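Side-chain contact in centrosomal protein 43 (Homo sapiens, PDB 2D68), which forms homodimers and is required for anchoring microtubules to centrosomes and for building cilia: residues 61-66 with 72-77. Numbering follows the deposited sequence.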
ATOM      1  N   LEU B  61     -12.757  -2.907   6.755  1.00 14.45           N
ATOM      2  CA  LEU B  61     -13.010  -3.263   5.361  1.00 13.82           C
ATOM      3  C   LEU B  61     -14.074  -4.363   5.202  1.00 14.38           C
ATOM      4  O   LEU B  61     -14.515  -4.664   4.088  1.00 14.98           O
ATOM      5  CB  LEU B  61     -11.709  -3.719   4.702  1.00 14.18           C
ATOM      6  CG  LEU B  61     -10.632  -2.655   4.502  1.00 13.01           C
ATOM      7  CD1 LEU B  61      -9.295  -3.311   4.304  1.00 13.27           C
ATOM      8  CD2 LEU B  61     -10.968  -1.792   3.285  1.00 14.06           C
ATOM      9  N   GLY B  62     -14.464  -4.976   6.315  1.00 14.14           N
ATOM     10  CA  GLY B  62     -15.455  -6.062   6.280  1.00 14.28           C
ATOM     11  C   GLY B  62     -14.859  -7.394   5.873  1.00 14.71           C
ATOM     12  O   GLY B  62     -15.592  -8.343   5.531  1.00 16.50           O
ATOM     13  N   ILE B  63     -13.533  -7.493   5.923  1.00 13.59           N
ATOM     14  CA  ILE B  63     -12.833  -8.737   5.603  1.00 13.70           C
ATOM     15  C   ILE B  63     -12.796  -9.670   6.813  1.00 14.62           C
ATOM     16  O   ILE B  63     -12.446  -9.259   7.920  1.00 14.63           O
ATOM     17  CB  ILE B  63     -11.411  -8.438   5.060  1.00 13.35           C
ATOM     18  CG1 ILE B  63     -11.547  -7.712   3.711  1.00 12.27           C
ATOM     19  CG2 ILE B  63     -10.570  -9.700   4.947  1.00 13.63           C
ATOM     20  CD1 ILE B  63     -10.280  -7.023   3.231  1.00 12.56           C
ATOM     21  N   ILE B  64     -13.174 -10.930   6.600  1.00 14.95           N
ATOM     22  CA  ILE B  64     -13.146 -11.941   7.665  1.00 15.77           C
ATOM     23  C   ILE B  64     -11.867 -12.773   7.511  1.00 15.93           C
ATOM     24  O   ILE B  64     -11.671 -13.421   6.482  1.00 16.72           O
ATOM     25  CB  ILE B  64     -14.396 -12.875   7.603  1.00 15.63           C
ATOM     26  CG1 ILE B  64     -15.702 -12.074   7.605  1.00 15.36           C
ATOM     27  CG2 ILE B  64     -14.366 -13.905   8.737  1.00 17.11           C
ATOM     28  CD1 ILE B  64     -16.893 -12.827   6.992  1.00 17.33           C
ATOM     29  N   GLU B  65     -10.974 -12.757   8.505  1.00 15.87           N
ATOM     30  CA  GLU B  65      -9.779 -13.621   8.401  1.00 15.66           C
ATOM     31  C   GLU B  65     -10.154 -15.083   8.238  1.00 16.45           C
ATOM     32  O   GLU B  65     -11.026 -15.615   8.948  1.00 16.74           O
ATOM     33  CB  GLU B  65      -8.812 -13.495   9.587  1.00 16.12           C
ATOM     34  CG  GLU B  65      -8.196 -12.140   9.762  1.00 15.53           C
ATOM     35  CD  GLU B  65      -7.070 -11.764   8.771  1.00 16.47           C
ATOM     36  OE1 GLU B  65      -6.791 -12.428   7.734  1.00 15.41           O
ATOM     37  OE2 GLU B  65      -6.469 -10.726   9.035  1.00 13.74           O
ATOM     38  N   ALA B  66      -9.484 -15.728   7.297  1.00 16.42           N
ATOM     39  CA  ALA B  66      -9.715 -17.138   7.012  1.00 17.07           C
ATOM     40  C   ALA B  66      -8.436 -17.720   6.425  1.00 17.63           C
ATOM     41  O   ALA B  66      -7.452 -16.994   6.217  1.00 16.51           O
ATOM     42  CB  ALA B  66     -10.893 -17.285   6.053  1.00 17.17           C
ATOM     43  N   GLY B  72      -1.542 -13.868   3.077  1.00 10.05           N
ATOM     44  CA  GLY B  72      -1.107 -12.715   2.280  1.00  9.13           C
ATOM     45  C   GLY B  72      -1.321 -11.415   3.027  1.00  7.95           C
ATOM     46  O   GLY B  72      -2.025 -11.387   4.031  1.00  8.42           O
ATOM     47  N   PRO B  73      -0.718 -10.321   2.536  1.00  8.47           N
ATOM     48  CA  PRO B  73      -0.986  -9.024   3.156  1.00  8.17           C
ATOM     49  C   PRO B  73      -2.448  -8.667   2.890  1.00  8.75           C
ATOM     50  O   PRO B  73      -3.066  -9.209   1.963  1.00  9.24           O
ATOM     51  CB  PRO B  73      -0.041  -8.062   2.409  1.00  8.68           C
ATOM     52  CG  PRO B  73       0.084  -8.720   1.035  1.00  8.81           C
ATOM     53  CD  PRO B  73       0.138 -10.207   1.349  1.00  8.56           C
ATOM     54  N   LEU B  74      -3.015  -7.788   3.701  1.00  9.12           N
ATOM     55  CA  LEU B  74      -4.417  -7.464   3.526  1.00  9.60           C
ATOM     56  C   LEU B  74      -4.692  -6.833   2.149  1.00  8.88           C
ATOM     57  O   LEU B  74      -5.749  -7.055   1.557  1.00  8.88           O
ATOM     58  CB  LEU B  74      -4.895  -6.580   4.680  1.00 11.20           C
ATOM     59  CG  LEU B  74      -6.369  -6.692   5.000  1.00 14.81           C
ATOM     60  CD1 LEU B  74      -6.722  -8.109   5.450  1.00 14.95           C
ATOM     61  CD2 LEU B  74      -6.698  -5.676   6.102  1.00 15.63           C
ATOM     62  N   LEU B  75      -3.744  -6.046   1.632  1.00  8.32           N
ATOM     63  CA  LEU B  75      -3.907  -5.445   0.298  1.00  9.23           C
ATOM     64  C   LEU B  75      -4.083  -6.492  -0.789  1.00  9.18           C
ATOM     65  O   LEU B  75      -4.693  -6.230  -1.822  1.00  9.37           O
ATOM     66  CB  LEU B  75      -2.721  -4.540  -0.045  1.00 10.04           C
ATOM     67  CG  LEU B  75      -2.800  -3.117   0.486  1.00  9.73           C
ATOM     68  CD1 LEU B  75      -1.489  -2.367   0.259  1.00 11.30           C
ATOM     69  CD2 LEU B  75      -3.980  -2.353  -0.156  1.00  9.67           C
ATOM     70  N   LEU B  76      -3.545  -7.696  -0.574  1.00  9.16           N
ATOM     71  CA  LEU B  76      -3.801  -8.756  -1.555  1.00  9.25           C
ATOM     72  C   LEU B  76      -5.306  -9.043  -1.671  1.00  9.65           C
ATOM     73  O   LEU B  76      -5.840  -9.211  -2.784  1.00 10.10           O
ATOM     74  CB  LEU B  76      -3.029 -10.026  -1.197  1.00  9.61           C
ATOM     75  CG  LEU B  76      -3.283 -11.147  -2.215  1.00  9.63           C
ATOM     76  CD1 LEU B  76      -2.854 -10.774  -3.600  1.00  9.13           C
ATOM     77  CD2 LEU B  76      -2.591 -12.427  -1.757  1.00 10.12           C
ATOM     78  N   GLU B  77      -5.993  -9.103  -0.533  1.00  9.20           N
ATOM     79  CA  GLU B  77      -7.423  -9.392  -0.532  1.00  9.19           C
ATOM     80  C   GLU B  77      -8.217  -8.230  -1.116  1.00  9.63           C
ATOM     81  O   GLU B  77      -9.182  -8.419  -1.883  1.00 10.06           O
ATOM     82  CB  GLU B  77      -7.897  -9.704   0.888  1.00  9.95           C
ATOM     83  CG  GLU B  77      -9.330 -10.213   0.932  1.00 11.26           C
ATOM     84  CD  GLU B  77      -9.537 -11.615   0.347  1.00 12.80           C
ATOM     85  OE1 GLU B  77      -8.657 -12.181  -0.330  1.00 12.28           O
ATOM     86  OE2 GLU B  77     -10.629 -12.158   0.578  1.00 13.89           O
TER
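Leu-74, on segment 72-77, spreads its forked side chain between Leu-61 and Ile-63, where the chain leaves helix 54-61 through a Schellman motif in the N-terminal dimerisation domain. Gly-62 makes that turn with positive phi (80°), a backbone shape that a residue without a side chain adopts easily, and the turn leaves Leu-61 and Ile-63 both directed at the later helix. The apolar centre is close packed: with CG swung away from the backbone N (chi1 -153°), Leu-74 sets CD2 3.9 Å from Leu-61 CD1, while the other branch, CD1, meets Ile-63 CG2 at 4.2 Å. Leu-74 also packs on Leu-57 and Ala-58 of helix 54-61, and a branched, purely apolar residue suits a place walled on several sides. Leu-61 continues this core into the dimer, packing on Ile-79 of the second subunit, whose Trp-82 NE1 donates to the Leu-61 carbonyl.

The partly exposed side is looser at Glu-65, which brings OE2 no nearer than 4.4 Å to Leu-74 CD1; OE2 is in a salt bridge with Arg-54 and OE1 is hydrogen-bonded to Thr-69, which suits an acid there. Glu-77 forms a mixed edge: its carboxylate pairs with Arg-80, while its aliphatic stem, bent at chi2 (70°), packs as closely as the core, CG resting 4.0 Å from Ile-63 CD1.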